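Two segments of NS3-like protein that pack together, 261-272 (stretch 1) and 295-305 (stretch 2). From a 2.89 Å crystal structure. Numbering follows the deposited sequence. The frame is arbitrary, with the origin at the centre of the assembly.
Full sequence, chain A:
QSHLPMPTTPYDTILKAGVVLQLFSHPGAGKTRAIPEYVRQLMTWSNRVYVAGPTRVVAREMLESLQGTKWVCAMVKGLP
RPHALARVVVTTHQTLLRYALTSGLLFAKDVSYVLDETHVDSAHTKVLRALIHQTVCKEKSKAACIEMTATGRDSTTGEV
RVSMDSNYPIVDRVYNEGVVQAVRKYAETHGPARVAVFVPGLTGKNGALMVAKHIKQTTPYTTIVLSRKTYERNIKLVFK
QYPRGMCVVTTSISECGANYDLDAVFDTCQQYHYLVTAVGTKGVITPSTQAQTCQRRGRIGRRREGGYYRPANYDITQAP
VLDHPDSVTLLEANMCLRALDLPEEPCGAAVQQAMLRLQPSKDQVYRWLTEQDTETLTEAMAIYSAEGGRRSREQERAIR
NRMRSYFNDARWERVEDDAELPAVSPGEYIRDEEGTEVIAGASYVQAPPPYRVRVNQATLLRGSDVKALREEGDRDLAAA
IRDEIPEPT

Stretch 1 261-272: DLDAVFDTCQQY
Stretch 2 (295-305) QRRGRIGRRRE

Stretch 1 runs as a strand from Ala264 to Asp267, with a loop on each side and a weakly bonded strand at about 270-272. Stretch 2 enters as the end of a helix, 295-297. Gly298 is the first residue to leave helical phi/psi. A type I beta turn spans Arg297 to Ile300, with a backbone hydrogen bond from Ile300 N to Arg297 O at 3.2 Å. The CA atoms of Ala264 and Ile300 lie 6.0 Å apart, those of Asp267 and Arg296 7.4 Å. The two stretches therefore run in opposite directions. The surface buried between them, both sides summed, is 696 Å².

The apolar contact centres on Ile300. Its CA-to-CB bond points toward stretch 1, and its chi1 of 10° lies between wells. Ile300 CG2 is 3.2 Å from Leu262 CD1, and Ile300 CG1 is 3.6 Å from Val265 CG2. The CA-to-CB bond of Leu262 (p, p) points away, but the end of the side chain comes nearer. The CA-to-CB bond of Val265 (t) points toward stretch 2, and Val265 CG1 lies 3.7 Å from Arg296 O.

Charged contacts lie at both ends. Arg296 is extended (m, t, t) and buried. Its NH1 forms a salt bridge with Asp267 OD1 at 3.5 Å. Both NH1 (3.3 Å) and NH2 (3.2 Å) of Arg296 donate to Gln270 O, which sits at the guanidinium edge. Asp267 (t) also uses OD1 within its own stretch, accepting from Cys269 N at 2.8 Å.

Arg304 bridges two acids. Its NE donates to Asp263 OD1 (Asp263 is m) at 2.3 Å, a very short salt bridge. Arg304 NH2 meets Asp261 OD1 at 3.0 Å in another, and its hydrogen bond to Asp261 OD2 at 3.1 Å is weak. Asp261 (t) is poorly ordered. Its CB lies over one face of the Arg303 guanidinium, 3.7 Å from Arg303 NH2.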

# COMPACT_ATOMS: atom_id res chain seq x y z
N ASP A 261 0.73 -15.12 9.72
CA ASP A 261 1.85 -15.98 10.09
C ASP A 261 1.67 -17.39 9.56
O ASP A 261 0.66 -18.04 9.84
CB ASP A 261 2.00 -16.01 11.61
CG ASP A 261 2.75 -17.24 12.09
OD1 ASP A 261 3.94 -17.38 11.75
OD2 ASP A 261 2.14 -18.07 12.80
N LEU A 262 2.66 -17.89 8.81
CA LEU A 262 2.47 -19.13 8.07
C LEU A 262 3.81 -19.67 7.56
O LEU A 262 4.86 -19.05 7.74
CB LEU A 262 1.51 -18.91 6.90
CG LEU A 262 1.67 -17.55 6.22
CD1 LEU A 262 3.12 -17.25 5.86
CD2 LEU A 262 0.80 -17.48 4.98
N ASP A 263 3.74 -20.82 6.88
CA ASP A 263 4.92 -21.59 6.51
C ASP A 263 5.28 -21.51 5.03
O ASP A 263 6.42 -21.84 4.68
CB ASP A 263 4.74 -23.07 6.89
CG ASP A 263 4.42 -23.28 8.37
OD1 ASP A 263 5.06 -22.66 9.24
OD2 ASP A 263 3.51 -24.09 8.67
N ALA A 264 4.36 -21.11 4.15
CA ALA A 264 4.68 -21.01 2.72
C ALA A 264 3.75 -20.02 2.03
O ALA A 264 2.66 -19.72 2.52
CB ALA A 264 4.60 -22.38 2.03
N VAL A 265 4.19 -19.56 0.86
CA VAL A 265 3.47 -18.57 0.06
C VAL A 265 3.51 -18.99 -1.41
O VAL A 265 4.59 -19.29 -1.94
CB VAL A 265 4.08 -17.16 0.22
CG1 VAL A 265 3.70 -16.27 -0.96
CG2 VAL A 265 3.65 -16.53 1.53
N PHE A 266 2.36 -19.00 -2.07
CA PHE A 266 2.27 -19.28 -3.50
C PHE A 266 1.88 -18.00 -4.23
O PHE A 266 0.82 -17.42 -3.95
CB PHE A 266 1.26 -20.39 -3.78
CG PHE A 266 1.73 -21.74 -3.32
CD1 PHE A 266 1.56 -22.12 -2.00
CD2 PHE A 266 2.36 -22.60 -4.19
CE1 PHE A 266 2.00 -23.36 -1.57
CE2 PHE A 266 2.80 -23.83 -3.77
CZ PHE A 266 2.62 -24.21 -2.45
N ASP A 267 2.72 -17.56 -5.16
CA ASP A 267 2.57 -16.27 -5.82
C ASP A 267 2.11 -16.48 -7.25
O ASP A 267 2.83 -17.07 -8.07
CB ASP A 267 3.88 -15.48 -5.79
CG ASP A 267 3.67 -13.97 -5.82
OD1 ASP A 267 2.62 -13.50 -6.33
OD2 ASP A 267 4.56 -13.24 -5.34
N THR A 268 0.90 -16.02 -7.55
CA THR A 268 0.49 -15.84 -8.94
C THR A 268 1.47 -14.95 -9.68
O THR A 268 1.75 -15.15 -10.87
CB THR A 268 -0.89 -15.21 -9.01
OG1 THR A 268 -1.76 -15.82 -8.06
CG2 THR A 268 -1.48 -15.37 -10.40
N CYS A 269 2.01 -13.94 -8.98
CA CYS A 269 2.84 -12.90 -9.59
C CYS A 269 2.01 -12.08 -10.58
O CYS A 269 2.46 -11.75 -11.68
CB CYS A 269 4.09 -13.51 -10.22
SG CYS A 269 5.31 -13.97 -8.99
N GLN A 270 0.81 -11.70 -10.15
CA GLN A 270 -0.15 -10.99 -10.98
C GLN A 270 -1.07 -10.15 -10.10
O GLN A 270 -1.43 -10.57 -8.99
CB GLN A 270 -0.99 -11.95 -11.84
CG GLN A 270 -0.19 -12.80 -12.82
CD GLN A 270 -1.07 -13.54 -13.82
OE1 GLN A 270 -2.20 -13.90 -13.52
NE2 GLN A 270 -0.54 -13.76 -15.02
N GLN A 271 -1.46 -8.97 -10.59
CA GLN A 271 -2.31 -8.06 -9.83
C GLN A 271 -3.39 -7.46 -10.72
O GLN A 271 -3.27 -7.44 -11.95
CB GLN A 271 -1.49 -6.94 -9.19
CG GLN A 271 -2.26 -6.12 -8.16
CD GLN A 271 -1.33 -5.29 -7.30
OE1 GLN A 271 -0.13 -5.57 -7.23
NE2 GLN A 271 -1.88 -4.28 -6.65
N TYR A 272 -4.44 -6.94 -10.08
CA TYR A 272 -5.57 -6.31 -10.77
C TYR A 272 -5.45 -4.80 -10.59
O TYR A 272 -6.12 -4.19 -9.75
CB TYR A 272 -6.91 -6.86 -10.23
CG TYR A 272 -8.14 -6.31 -10.93
CD1 TYR A 272 -8.42 -6.64 -12.25
CD2 TYR A 272 -9.03 -5.48 -10.26
CE1 TYR A 272 -9.54 -6.14 -12.89
CE2 TYR A 272 -10.16 -4.98 -10.89
CZ TYR A 272 -10.41 -5.32 -12.20
OH TYR A 272 -11.53 -4.82 -12.84
N GLN A 295 7.07 -7.87 -1.25
CA GLN A 295 6.26 -7.86 -0.04
C GLN A 295 5.42 -9.12 0.11
O GLN A 295 5.23 -9.61 1.23
CB GLN A 295 5.35 -6.64 -0.03
CG GLN A 295 6.01 -5.37 0.52
CD GLN A 295 6.05 -5.33 2.04
OE1 GLN A 295 7.09 -5.11 2.64
NE2 GLN A 295 4.89 -5.54 2.66
N ARG A 296 4.93 -9.67 -1.00
CA ARG A 296 4.22 -10.94 -0.96
C ARG A 296 5.14 -12.05 -0.49
O ARG A 296 4.72 -12.93 0.28
CB ARG A 296 3.67 -11.27 -2.34
CG ARG A 296 2.49 -10.41 -2.78
CD ARG A 296 2.16 -10.65 -4.25
NE ARG A 296 0.80 -10.24 -4.56
CZ ARG A 296 0.30 -10.15 -5.79
NH1 ARG A 296 1.05 -10.43 -6.85
NH2 ARG A 296 -0.96 -9.78 -5.97
N ARG A 297 6.39 -12.06 -0.97
CA ARG A 297 7.38 -12.98 -0.42
C ARG A 297 7.62 -12.69 1.05
O ARG A 297 7.54 -13.59 1.89
CB ARG A 297 8.69 -12.87 -1.21
CG ARG A 297 9.61 -14.07 -1.07
CD ARG A 297 10.89 -13.88 -1.87
NE ARG A 297 12.01 -13.47 -1.03
CZ ARG A 297 13.07 -14.22 -0.76
NH1 ARG A 297 13.18 -15.43 -1.29
NH2 ARG A 297 14.03 -13.76 0.02
N GLY A 298 7.86 -11.43 1.39
CA GLY A 298 8.22 -11.05 2.74
C GLY A 298 7.25 -11.46 3.83
O GLY A 298 7.41 -11.03 4.98
N ARG A 299 6.22 -12.25 3.51
CA ARG A 299 5.30 -12.67 4.55
C ARG A 299 5.77 -13.92 5.30
O ARG A 299 5.29 -14.16 6.41
CB ARG A 299 3.91 -12.92 3.94
CG ARG A 299 3.21 -11.65 3.42
CD ARG A 299 2.98 -10.61 4.51
NE ARG A 299 1.72 -10.79 5.25
CZ ARG A 299 1.34 -10.04 6.28
NH1 ARG A 299 2.12 -9.06 6.71
NH2 ARG A 299 0.18 -10.27 6.88
N ILE A 300 6.70 -14.69 4.76
CA ILE A 300 6.91 -16.04 5.27
C ILE A 300 8.18 -16.15 6.11
O ILE A 300 8.26 -17.03 6.97
CB ILE A 300 6.96 -17.10 4.13
CG1 ILE A 300 7.04 -16.45 2.75
CG2 ILE A 300 5.80 -18.05 4.23
CD1 ILE A 300 8.36 -16.66 2.05
N GLY A 301 9.18 -15.33 5.83
CA GLY A 301 10.44 -15.53 6.52
C GLY A 301 10.54 -14.86 7.87
O GLY A 301 11.63 -14.84 8.43
N ARG A 302 9.44 -14.33 8.42
CA ARG A 302 9.56 -13.45 9.58
C ARG A 302 9.74 -14.23 10.87
O ARG A 302 10.65 -13.94 11.66
CB ARG A 302 8.32 -12.55 9.69
CG ARG A 302 7.63 -12.22 8.38
CD ARG A 302 6.34 -11.45 8.65
NE ARG A 302 6.51 -10.01 8.83
CZ ARG A 302 6.66 -9.15 7.82
NH1 ARG A 302 6.72 -9.59 6.57
NH2 ARG A 302 6.77 -7.85 8.07
N ARG A 303 8.88 -15.22 11.12
CA ARG A 303 8.88 -15.96 12.37
C ARG A 303 9.29 -17.42 12.20
O ARG A 303 9.33 -18.16 13.19
CB ARG A 303 7.50 -15.91 13.02
CG ARG A 303 6.97 -14.52 13.31
CD ARG A 303 5.84 -14.59 14.32
NE ARG A 303 4.68 -13.81 13.93
CZ ARG A 303 3.45 -13.99 14.43
NH1 ARG A 303 3.24 -14.93 15.34
NH2 ARG A 303 2.45 -13.23 14.02
N ARG A 304 9.59 -17.85 10.98
CA ARG A 304 9.74 -19.27 10.69
C ARG A 304 10.37 -19.42 9.33
O ARG A 304 10.12 -18.61 8.43
CB ARG A 304 8.38 -19.98 10.71
CG ARG A 304 8.20 -20.99 11.79
CD ARG A 304 7.16 -22.00 11.35
NE ARG A 304 5.87 -21.40 11.04
CZ ARG A 304 5.03 -20.91 11.94
NH1 ARG A 304 5.37 -20.91 13.23
NH2 ARG A 304 3.86 -20.40 11.57
N GLU A 305 11.16 -20.47 9.17
CA GLU A 305 11.52 -20.90 7.82
C GLU A 305 10.27 -20.90 6.95
O GLU A 305 9.16 -21.16 7.43
CB GLU A 305 12.17 -22.28 7.85
CG GLU A 305 13.36 -22.38 8.79
CD GLU A 305 14.69 -22.59 8.07
OE1 GLU A 305 14.69 -22.80 6.84
OE2 GLU A 305 15.74 -22.53 8.74